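Local coordinates for D-isomer specific 2-hydroxyacid dehydrogenase NAD-binding (Xanthobacter autotrophicus, PDB 4XA8), which probably acts as an NAD(P)-dependent oxidoreductase of the D-2-hydroxyacid dehydrogenase family and binds NADPH, at residues F12-A15 against V16-G19; R213-N217 against A218-A222; A160-L163 against A164-F168. One frame throughout, in Å; residues are numbered along the deposited sequence.

Overall arrangement
The three contacts are local turns and helix ends spread over the chain's two domains, each built round a parallel sheet, and none touches another. Contact 1 follows strand 9-13 of the five-stranded sheet, whereas contacts 2 and 3 both belong to the Rossmann-type NAD-binding domain. Centre to centre, contact 1 is about 31 Å from contact 2 and 34 Å from contact 3, and contacts 2 and 3 are about 26 Å apart. NADPH-binding residues lie at different ranges from the three, side chain to side chain: Ala-160 is about 4 Å from Leu-152, Leu-215 about 8 Å from Arg-175, and Val-16 about 9 Å from Ser-286. Contacts 1 and 3 also meet the second subunit.

Contact 1: residues F12-A15 against V16-G19; sequences FYSA and VDIG
Ser-14 and Asp-17 close a turn where the chain leaves strand 9-13, while Phe-12, further back, packs against the start of helix 19-29. Residues 12-15 and 16-19 run on without a break, and their end-to-end directions differ by 147°, so the chain nearly doubles back. With OG anti to the backbone N (chi1 174°), the serine hydroxyl reaches inward and serves twice. It accepts from Val-16 N at 3.0 Å from OG, which makes an ST turn, and OG donates to Asp-17 OD2 at 2.5 Å, on the carboxylate lone pair that points away from the other oxygen. A small hydroxyl suits this place because it can be donor and acceptor at once.

Beside the polar pair, Gly-19 CA lies over one face of the Phe-12 ring, 3.8 Å from its centroid, a CH-pi contact. A side chain at this position would crowd the ring near Phe-12 CD1, so glycine suits it. Asp-17 CB meets the edge of the same ring, in its plane, 3.9 Å from CZ, and ring and carboxylate stand almost perpendicular at 88°. Trp-22 of helix 19-29 also meets the Phe-12 ring, and Tyr-136 of the second subunit bonds to the carbonyl oxygen of Ala-15.

The N-H of Val-16 probably makes the hydroxyl a stronger donor, and the carboxylate makes OG a better acceptor, so each bond is likely to reinforce the other.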
ATOM      1  N   PHE A  12     -26.615 -20.694   4.369  1.00 27.82           N
ATOM      2  CA  PHE A  12     -25.713 -19.610   4.011  1.00 28.46           C
ATOM      3  C   PHE A  12     -26.190 -18.892   2.747  1.00 28.93           C
ATOM      4  O   PHE A  12     -26.495 -19.548   1.707  1.00 29.23           O
ATOM      5  CB  PHE A  12     -24.350 -20.222   3.644  1.00 30.28           C
ATOM      6  CG  PHE A  12     -23.305 -19.212   3.247  1.00 30.97           C
ATOM      7  CD1 PHE A  12     -23.186 -18.781   1.946  1.00 31.53           C
ATOM      8  CD2 PHE A  12     -22.423 -18.703   4.199  1.00 33.42           C
ATOM      9  CE1 PHE A  12     -22.180 -17.873   1.586  1.00 31.05           C
ATOM     10  CE2 PHE A  12     -21.448 -17.775   3.844  1.00 30.74           C
ATOM     11  CZ  PHE A  12     -21.325 -17.390   2.528  1.00 30.05           C
ATOM     12  N   TYR A  13     -26.214 -17.563   2.804  1.00 27.89           N
ATOM     13  CA  TYR A  13     -26.427 -16.780   1.599  1.00 29.41           C
ATOM     14  C   TYR A  13     -25.478 -15.573   1.538  1.00 27.57           C
ATOM     15  O   TYR A  13     -25.471 -14.705   2.428  1.00 27.02           O
ATOM     16  CB  TYR A  13     -27.879 -16.275   1.448  1.00 28.91           C
ATOM     17  CG  TYR A  13     -28.062 -15.560   0.133  1.00 29.38           C
ATOM     18  CD1 TYR A  13     -27.723 -14.220   0.004  1.00 30.84           C
ATOM     19  CD2 TYR A  13     -28.514 -16.230  -1.001  1.00 31.25           C
ATOM     20  CE1 TYR A  13     -27.829 -13.557  -1.210  1.00 32.16           C
ATOM     21  CE2 TYR A  13     -28.640 -15.572  -2.224  1.00 31.97           C
ATOM     22  CZ  TYR A  13     -28.293 -14.231  -2.318  1.00 31.81           C
ATOM     23  OH  TYR A  13     -28.388 -13.538  -3.516  1.00 33.50           O
ATOM     24  N   SER A  14     -24.736 -15.476   0.447  1.00 27.69           N
ATOM     25  CA  SER A  14     -24.054 -14.209   0.136  1.00 29.82           C
ATOM     26  C   SER A  14     -23.627 -14.148  -1.336  1.00 32.20           C
ATOM     27  O   SER A  14     -23.125 -15.115  -1.856  1.00 35.51           O
ATOM     28  CB  SER A  14     -22.850 -14.007   1.041  1.00 30.49           C
ATOM     29  OG  SER A  14     -22.118 -12.845   0.635  1.00 30.01           O
ATOM     30  N   ALA A  15     -23.842 -13.016  -1.999  1.00 33.90           N
ATOM     31  CA  ALA A  15     -23.312 -12.820  -3.377  1.00 34.95           C
ATOM     32  C   ALA A  15     -21.862 -12.332  -3.368  1.00 33.95           C
ATOM     33  O   ALA A  15     -21.235 -12.240  -4.441  1.00 36.31           O
ATOM     34  CB  ALA A  15     -24.185 -11.828  -4.130  1.00 38.00           C
ATOM     35  N   VAL A  16     -21.329 -12.019  -2.182  1.00 32.05           N
ATOM     36  CA  VAL A  16     -19.991 -11.406  -2.067  1.00 35.10           C
ATOM     37  C   VAL A  16     -19.023 -12.246  -1.203  1.00 35.47           C
ATOM     38  O   VAL A  16     -17.961 -11.778  -0.843  1.00 40.10           O
ATOM     39  CB  VAL A  16     -20.062  -9.912  -1.616  1.00 34.84           C
ATOM     40  CG1 VAL A  16     -20.850  -9.084  -2.605  1.00 36.32           C
ATOM     41  CG2 VAL A  16     -20.704  -9.767  -0.244  1.00 36.79           C
ATOM     42  N   ASP A  17     -19.391 -13.484  -0.887  1.00 37.72           N
ATOM     43  CA  ASP A  17     -18.603 -14.375  -0.021  1.00 37.09           C
ATOM     44  C   ASP A  17     -18.712 -15.784  -0.586  1.00 36.72           C
ATOM     45  O   ASP A  17     -19.700 -16.124  -1.215  1.00 37.00           O
ATOM     46  CB  ASP A  17     -19.107 -14.387   1.426  1.00 38.10           C
ATOM     47  CG  ASP A  17     -19.070 -13.015   2.111  1.00 40.19           C
ATOM     48  OD1 ASP A  17     -18.027 -12.709   2.743  1.00 37.37           O
ATOM     49  OD2 ASP A  17     -20.110 -12.299   2.091  1.00 37.37           O
ATOM     50  N   ILE A  18     -17.685 -16.592  -0.387  1.00 38.65           N
ATOM     51  CA  ILE A  18     -17.633 -17.931  -0.972  1.00 38.44           C
ATOM     52  C   ILE A  18     -18.235 -18.952  -0.002  1.00 35.57           C
ATOM     53  O   ILE A  18     -17.589 -19.341   1.001  1.00 34.44           O
ATOM     54  CB  ILE A  18     -16.193 -18.369  -1.287  1.00 40.92           C
ATOM     55  CG1 ILE A  18     -15.510 -17.370  -2.247  1.00 43.63           C
ATOM     56  CG2 ILE A  18     -16.211 -19.776  -1.895  1.00 43.57           C
ATOM     57  CD1 ILE A  18     -13.984 -17.307  -2.127  1.00 46.56           C
ATOM     58  N   GLY A  19     -19.422 -19.436  -0.349  1.00 34.03           N
ATOM     59  CA  GLY A  19     -20.174 -20.403   0.512  1.00 34.37           C
ATOM     60  C   GLY A  19     -19.373 -21.604   0.960  1.00 34.96           C
ATOM     61  O   GLY A  19     -19.345 -21.946   2.147  1.00 34.15           O
TER

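Contact 2: residues R213-N217 against A218-A222; sequences RGLMN and AERLA
Asn-217 ends the loop 213-217, and its carbonyl O takes the amide of Leu-221 at 3.0 Å, N-H...O angle 174°, as the first turn of helix 218-223 begins. Just before it, Met-216 is the centre of an inverse gamma turn, in which Asn-217 N gives a weak bond to Leu-215 O.

The side chain of Asn-217 then turns over the helix start. Its CG lies between the backbone N and the carbonyl carbon (chi1 61°), which brings OD1 to within 2.9 Å of Arg-220 N; the donor approaches almost straight on to the amide C=O. Asparagine fits because its short amide can take a backbone N-H of the first turn that has no helical carbonyl before it.

Arg-220 answers in the other direction. Its chain bends at chi2 and swings back over the loop, CD passing 3.3 Å from Asn-217 OD1, until NH1 donates to Leu-215 O at 2.9 Å, in the carbonyl plane and on a lone pair, though the bond is bent and the oxygen lies somewhat out of the guanidinium plane. That oxygen thus takes NH1 as well as the weak bond from Asn-217 N of the gamma turn. The methyl CD1 of Leu-215 lies 3.5 Å from Arg-220 NH1. On the buried side Met-216 brings SD near Arg-220 CB and sets CE 3.8 Å from Leu-221 CD2. Flexible thioether and branched leucine fill this apolar layer, with Ala-243 of helix 241-250 against Leu-221.

A side-chain N-cap of this kind is a classic helix start; here it opens the helix joining the adjacent parallel strands 201-204 and 228-232 of the Rossmann-type domain.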
ATOM      1  N   ARG A 213     -26.404   8.520   5.242  1.00 47.45           N
ATOM      2  CA  ARG A 213     -26.755   8.014   3.927  1.00 48.42           C
ATOM      3  C   ARG A 213     -26.730   9.193   2.987  1.00 47.71           C
ATOM      4  O   ARG A 213     -27.264  10.234   3.327  1.00 47.90           O
ATOM      5  CB  ARG A 213     -28.145   7.352   3.897  1.00 53.44           C
ATOM      6  CG  ARG A 213     -28.591   6.987   2.481  1.00 56.24           C
ATOM      7  CD  ARG A 213     -30.036   6.537   2.449  1.00 62.96           C
ATOM      8  NE  ARG A 213     -30.146   5.227   3.069  1.00 64.68           N
ATOM      9  CZ  ARG A 213     -29.866   4.081   2.467  1.00 64.14           C
ATOM     10  NH1 ARG A 213     -29.481   4.044   1.193  1.00 62.90           N
ATOM     11  NH2 ARG A 213     -29.983   2.958   3.154  1.00 67.55           N
ATOM     12  N   GLY A 214     -26.070   9.040   1.843  1.00 45.82           N
ATOM     13  CA  GLY A 214     -25.919  10.117   0.864  1.00 45.63           C
ATOM     14  C   GLY A 214     -25.239  11.404   1.346  1.00 44.84           C
ATOM     15  O   GLY A 214     -25.416  12.470   0.738  1.00 41.05           O
ATOM     16  N   LEU A 215     -24.451  11.337   2.412  1.00 42.11           N
ATOM     17  CA  LEU A 215     -23.777  12.549   2.901  1.00 40.20           C
ATOM     18  C   LEU A 215     -22.753  13.065   1.890  1.00 37.57           C
ATOM     19  O   LEU A 215     -22.620  14.271   1.727  1.00 36.95           O
ATOM     20  CB  LEU A 215     -23.111  12.268   4.224  1.00 40.65           C
ATOM     21  CG  LEU A 215     -22.445  13.441   4.951  1.00 42.63           C
ATOM     22  CD1 LEU A 215     -23.449  14.231   5.736  1.00 45.82           C
ATOM     23  CD2 LEU A 215     -21.359  12.955   5.890  1.00 44.33           C
ATOM     24  N   MET A 216     -21.999  12.170   1.242  1.00 35.05           N
ATOM     25  CA  MET A 216     -21.046  12.565   0.201  1.00 34.21           C
ATOM     26  C   MET A 216     -21.818  12.630  -1.129  1.00 36.22           C
ATOM     27  O   MET A 216     -21.702  11.763  -1.981  1.00 35.10           O
ATOM     28  CB  MET A 216     -19.833  11.636   0.152  1.00 36.15           C
ATOM     29  CG  MET A 216     -18.871  11.778   1.346  1.00 37.08           C
ATOM     30  SD  MET A 216     -18.361  13.507   1.707  1.00 38.16           S
ATOM     31  CE  MET A 216     -17.466  13.724   0.177  1.00 38.43           C
ATOM     32  N   ASN A 217     -22.637  13.678  -1.240  1.00 36.44           N
ATOM     33  CA  ASN A 217     -23.429  14.015  -2.432  1.00 37.79           C
ATOM     34  C   ASN A 217     -22.667  14.996  -3.342  1.00 36.79           C
ATOM     35  O   ASN A 217     -21.514  15.346  -3.063  1.00 33.53           O
ATOM     36  CB  ASN A 217     -24.780  14.617  -2.003  1.00 39.83           C
ATOM     37  CG  ASN A 217     -24.633  15.912  -1.180  1.00 39.98           C
ATOM     38  OD1 ASN A 217     -23.577  16.557  -1.137  1.00 38.30           O
ATOM     39  ND2 ASN A 217     -25.705  16.307  -0.555  1.00 43.09           N
ATOM     40  N   ALA A 218     -23.291  15.454  -4.423  1.00 38.13           N
ATOM     41  CA  ALA A 218     -22.624  16.417  -5.310  1.00 38.15           C
ATOM     42  C   ALA A 218     -22.110  17.665  -4.574  1.00 38.38           C
ATOM     43  O   ALA A 218     -21.009  18.112  -4.807  1.00 36.06           O
ATOM     44  CB  ALA A 218     -23.553  16.819  -6.445  1.00 41.22           C
ATOM     45  N   GLU A 219     -22.933  18.247  -3.705  1.00 40.35           N
ATOM     46  CA  GLU A 219     -22.521  19.453  -2.989  1.00 40.78           C
ATOM     47  C   GLU A 219     -21.237  19.246  -2.147  1.00 36.99           C
ATOM     48  O   GLU A 219     -20.335  20.097  -2.159  1.00 35.51           O
ATOM     49  CB  GLU A 219     -23.668  19.915  -2.105  1.00 45.93           C
ATOM     50  CG  GLU A 219     -23.420  21.220  -1.369  1.00 50.63           C
ATOM     51  CD  GLU A 219     -24.560  21.539  -0.436  1.00 55.88           C
ATOM     52  OE1 GLU A 219     -25.696  21.566  -0.929  1.00 59.65           O
ATOM     53  OE2 GLU A 219     -24.331  21.724   0.778  1.00 61.47           O
ATOM     54  N   ARG A 220     -21.158  18.126  -1.433  1.00 34.97           N
ATOM     55  CA  ARG A 220     -19.987  17.817  -0.578  1.00 32.56           C
ATOM     56  C   ARG A 220     -18.755  17.444  -1.381  1.00 31.23           C
ATOM     57  O   ARG A 220     -17.629  17.827  -1.016  1.00 31.00           O
ATOM     58  CB  ARG A 220     -20.287  16.681   0.393  1.00 33.78           C
ATOM     59  CG  ARG A 220     -20.836  17.173   1.733  1.00 36.96           C
ATOM     60  CD  ARG A 220     -22.207  17.708   1.597  1.00 41.10           C
ATOM     61  NE  ARG A 220     -22.830  18.116   2.853  1.00 44.83           N
ATOM     62  CZ  ARG A 220     -23.792  17.442   3.490  1.00 47.69           C
ATOM     63  NH1 ARG A 220     -24.239  16.274   3.053  1.00 43.73           N
ATOM     64  NH2 ARG A 220     -24.339  17.955   4.587  1.00 51.15           N
ATOM     65  N   LEU A 221     -18.941  16.642  -2.420  1.00 31.15           N
ATOM     66  CA  LEU A 221     -17.850  16.358  -3.324  1.00 31.64           C
ATOM     67  C   LEU A 221     -17.210  17.636  -3.941  1.00 32.89           C
ATOM     68  O   LEU A 221     -15.981  17.691  -4.171  1.00 31.79           O
ATOM     69  CB  LEU A 221     -18.309  15.418  -4.439  1.00 33.67           C
ATOM     70  CG  LEU A 221     -18.652  13.958  -4.078  1.00 34.58           C
ATOM     71  CD1 LEU A 221     -19.267  13.282  -5.308  1.00 37.65           C
ATOM     72  CD2 LEU A 221     -17.425  13.202  -3.607  1.00 33.63           C
ATOM     73  N   ALA A 222     -18.050  18.623  -4.268  1.00 32.88           N
ATOM     74  CA  ALA A 222     -17.568  19.863  -4.824  1.00 33.29           C
ATOM     75  C   ALA A 222     -16.712  20.680  -3.833  1.00 33.89           C
ATOM     76  O   ALA A 222     -15.927  21.511  -4.263  1.00 35.48           O
ATOM     77  CB  ALA A 222     -18.727  20.685  -5.344  1.00 35.23           C
TER

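Contact 3: residues A160-L163 against A164-F168; sequences ALEL and ARHGF
His-166 sets the ND1 edge of its ring against the carbonyl of Glu-162 at the end of helix 154-165, with O almost exactly in the ring plane. ND1 donates to this oxygen at 3.2 Å, N-H...O angle 166°, arriving tilted from the carbonyl plane. The ring gets there because CG lies anti to the carbonyl carbon (chi1 -70°), turned back along the helix. The backbone N of His-166 meanwhile bonds to Leu-163 O at 3.0 Å, its N-H coming from above the carbonyl plane of Leu-163, so main chain and side chain each take up a carbonyl of the last turn. With a leucine here, the Glu-162 carbonyl oxygen would probably keep just the weak bond from Arg-165 N, and the helix end would be less firmly tied.

Phe-168 turns its ring edge to Leu-163 O, CD2 at 3.7 Å, while Leu-163 and Phe-168 pack on helix 103-119 and strand 146-150, closing the helix of the beta-alpha-beta unit onto the sheet.

At the subunit interface Glu-162, bent at chi2, brings OE2 to 3.4 Å from His-166 CE1 and makes a long salt bridge, 3.8 Å from OE2, with Arg-165 NE. The stronger partners come from the second subunit: Glu-162 OE1 forms a salt bridge with Arg-165 NH2 of that subunit, and Arg-165 NH2 one with Glu-162 OE1 of that subunit.

Both the Glu-162 carboxylates and the Arg-165 guanidinium groups lie close to their copies in the second subunit; the crossed salt bridges probably offset both repulsions, so that charge pairing at this helix end ties one subunit to the other.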
ATOM      1  N   ALA A 160      -6.961   6.598  11.207  1.00 22.99           N
ATOM      2  CA  ALA A 160      -6.346   7.937  11.319  1.00 23.10           C
ATOM      3  C   ALA A 160      -5.053   7.985  12.189  1.00 24.29           C
ATOM      4  O   ALA A 160      -4.060   8.599  11.801  1.00 22.74           O
ATOM      5  CB  ALA A 160      -7.347   8.965  11.778  1.00 23.61           C
ATOM      6  N   LEU A 161      -5.056   7.294  13.316  1.00 24.81           N
ATOM      7  CA  LEU A 161      -3.854   7.159  14.154  1.00 26.79           C
ATOM      8  C   LEU A 161      -2.722   6.470  13.409  1.00 26.42           C
ATOM      9  O   LEU A 161      -1.540   6.889  13.516  1.00 25.58           O
ATOM     10  CB  LEU A 161      -4.139   6.353  15.439  1.00 28.58           C
ATOM     11  CG  LEU A 161      -5.018   7.068  16.472  1.00 31.29           C
ATOM     12  CD1 LEU A 161      -5.516   6.071  17.536  1.00 33.22           C
ATOM     13  CD2 LEU A 161      -4.261   8.230  17.063  1.00 32.60           C
ATOM     14  N   GLU A 162      -3.039   5.418  12.655  1.00 26.53           N
ATOM     15  CA  GLU A 162      -1.994   4.697  11.896  1.00 29.22           C
ATOM     16  C   GLU A 162      -1.395   5.565  10.792  1.00 26.61           C
ATOM     17  O   GLU A 162      -0.189   5.579  10.582  1.00 25.95           O
ATOM     18  CB  GLU A 162      -2.510   3.397  11.276  1.00 32.33           C
ATOM     19  CG  GLU A 162      -1.396   2.540  10.634  1.00 36.28           C
ATOM     20  CD  GLU A 162      -0.295   2.083  11.596  1.00 41.42           C
ATOM     21  OE1 GLU A 162      -0.563   1.854  12.805  1.00 44.01           O
ATOM     22  OE2 GLU A 162       0.871   1.922  11.121  1.00 48.83           O
ATOM     23  N   LEU A 163      -2.247   6.286  10.084  1.00 25.66           N
ATOM     24  CA  LEU A 163      -1.773   7.256   9.073  1.00 25.17           C
ATOM     25  C   LEU A 163      -0.837   8.328   9.624  1.00 26.37           C
ATOM     26  O   LEU A 163       0.179   8.693   8.997  1.00 25.49           O
ATOM     27  CB  LEU A 163      -2.963   7.895   8.378  1.00 24.00           C
ATOM     28  CG  LEU A 163      -3.789   7.040   7.428  1.00 24.18           C
ATOM     29  CD1 LEU A 163      -5.071   7.751   7.032  1.00 23.57           C
ATOM     30  CD2 LEU A 163      -2.997   6.672   6.181  1.00 24.27           C
ATOM     31  N   ALA A 164      -1.123   8.805  10.825  1.00 26.39           N
ATOM     32  CA  ALA A 164      -0.282   9.802  11.424  1.00 26.93           C
ATOM     33  C   ALA A 164       1.105   9.289  11.727  1.00 28.10           C
ATOM     34  O   ALA A 164       2.046  10.078  11.619  1.00 27.18           O
ATOM     35  CB  ALA A 164      -0.934  10.390  12.665  1.00 27.36           C
ATOM     36  N   ARG A 165       1.276   7.979  11.950  1.00 28.50           N
ATOM     37  CA  ARG A 165       2.615   7.410  12.136  1.00 31.03           C
ATOM     38  C   ARG A 165       3.484   7.511  10.915  1.00 30.60           C
ATOM     39  O   ARG A 165       4.704   7.505  11.033  1.00 30.67           O
ATOM     40  CB  ARG A 165       2.562   5.944  12.557  1.00 34.68           C
ATOM     41  CG  ARG A 165       1.782   5.698  13.830  1.00 37.81           C
ATOM     42  CD  ARG A 165       1.772   4.197  14.184  1.00 41.30           C
ATOM     43  NE  ARG A 165       3.045   3.536  13.848  1.00 46.45           N
ATOM     44  CZ  ARG A 165       4.044   3.302  14.702  1.00 52.01           C
ATOM     45  NH1 ARG A 165       3.955   3.659  15.983  1.00 55.68           N
ATOM     46  NH2 ARG A 165       5.151   2.704  14.284  1.00 54.02           N
ATOM     47  N   HIS A 166       2.865   7.560   9.737  1.00 28.09           N
ATOM     48  CA  HIS A 166       3.580   7.706   8.491  1.00 28.24           C
ATOM     49  C   HIS A 166       3.940   9.150   8.065  1.00 28.61           C
ATOM     50  O   HIS A 166       4.516   9.357   6.976  1.00 26.94           O
ATOM     51  CB  HIS A 166       2.821   6.914   7.421  1.00 27.90           C
ATOM     52  CG  HIS A 166       2.927   5.453   7.651  1.00 28.71           C
ATOM     53  ND1 HIS A 166       2.193   4.783   8.610  1.00 31.04           N
ATOM     54  CD2 HIS A 166       3.781   4.545   7.133  1.00 29.08           C
ATOM     55  CE1 HIS A 166       2.570   3.514   8.642  1.00 29.39           C
ATOM     56  NE2 HIS A 166       3.528   3.353   7.748  1.00 31.93           N
ATOM     57  N   GLY A 167       3.696  10.130   8.950  1.00 26.68           N
ATOM     58  CA  GLY A 167       4.154  11.485   8.743  1.00 27.12           C
ATOM     59  C   GLY A 167       3.199  12.395   7.953  1.00 25.82           C
ATOM     60  O   GLY A 167       3.488  13.559   7.745  1.00 24.67           O
ATOM     61  N   PHE A 168       2.076  11.858   7.475  1.00 24.84           N
ATOM     62  CA  PHE A 168       1.116  12.678   6.732  1.00 25.19           C
ATOM     63  C   PHE A 168       0.490  13.772   7.592  1.00 24.28           C
ATOM     64  O   PHE A 168       0.478  13.666   8.832  1.00 24.27           O
ATOM     65  CB  PHE A 168      -0.010  11.790   6.158  1.00 25.76           C
ATOM     66  CG  PHE A 168       0.477  10.807   5.128  1.00 25.58           C
ATOM     67  CD1 PHE A 168       0.961  11.259   3.942  1.00 27.60           C
ATOM     68  CD2 PHE A 168       0.480   9.431   5.381  1.00 27.05           C
ATOM     69  CE1 PHE A 168       1.435  10.379   2.963  1.00 28.62           C
ATOM     70  CE2 PHE A 168       0.961   8.522   4.425  1.00 27.70           C
ATOM     71  CZ  PHE A 168       1.435   8.997   3.211  1.00 28.95           C
TER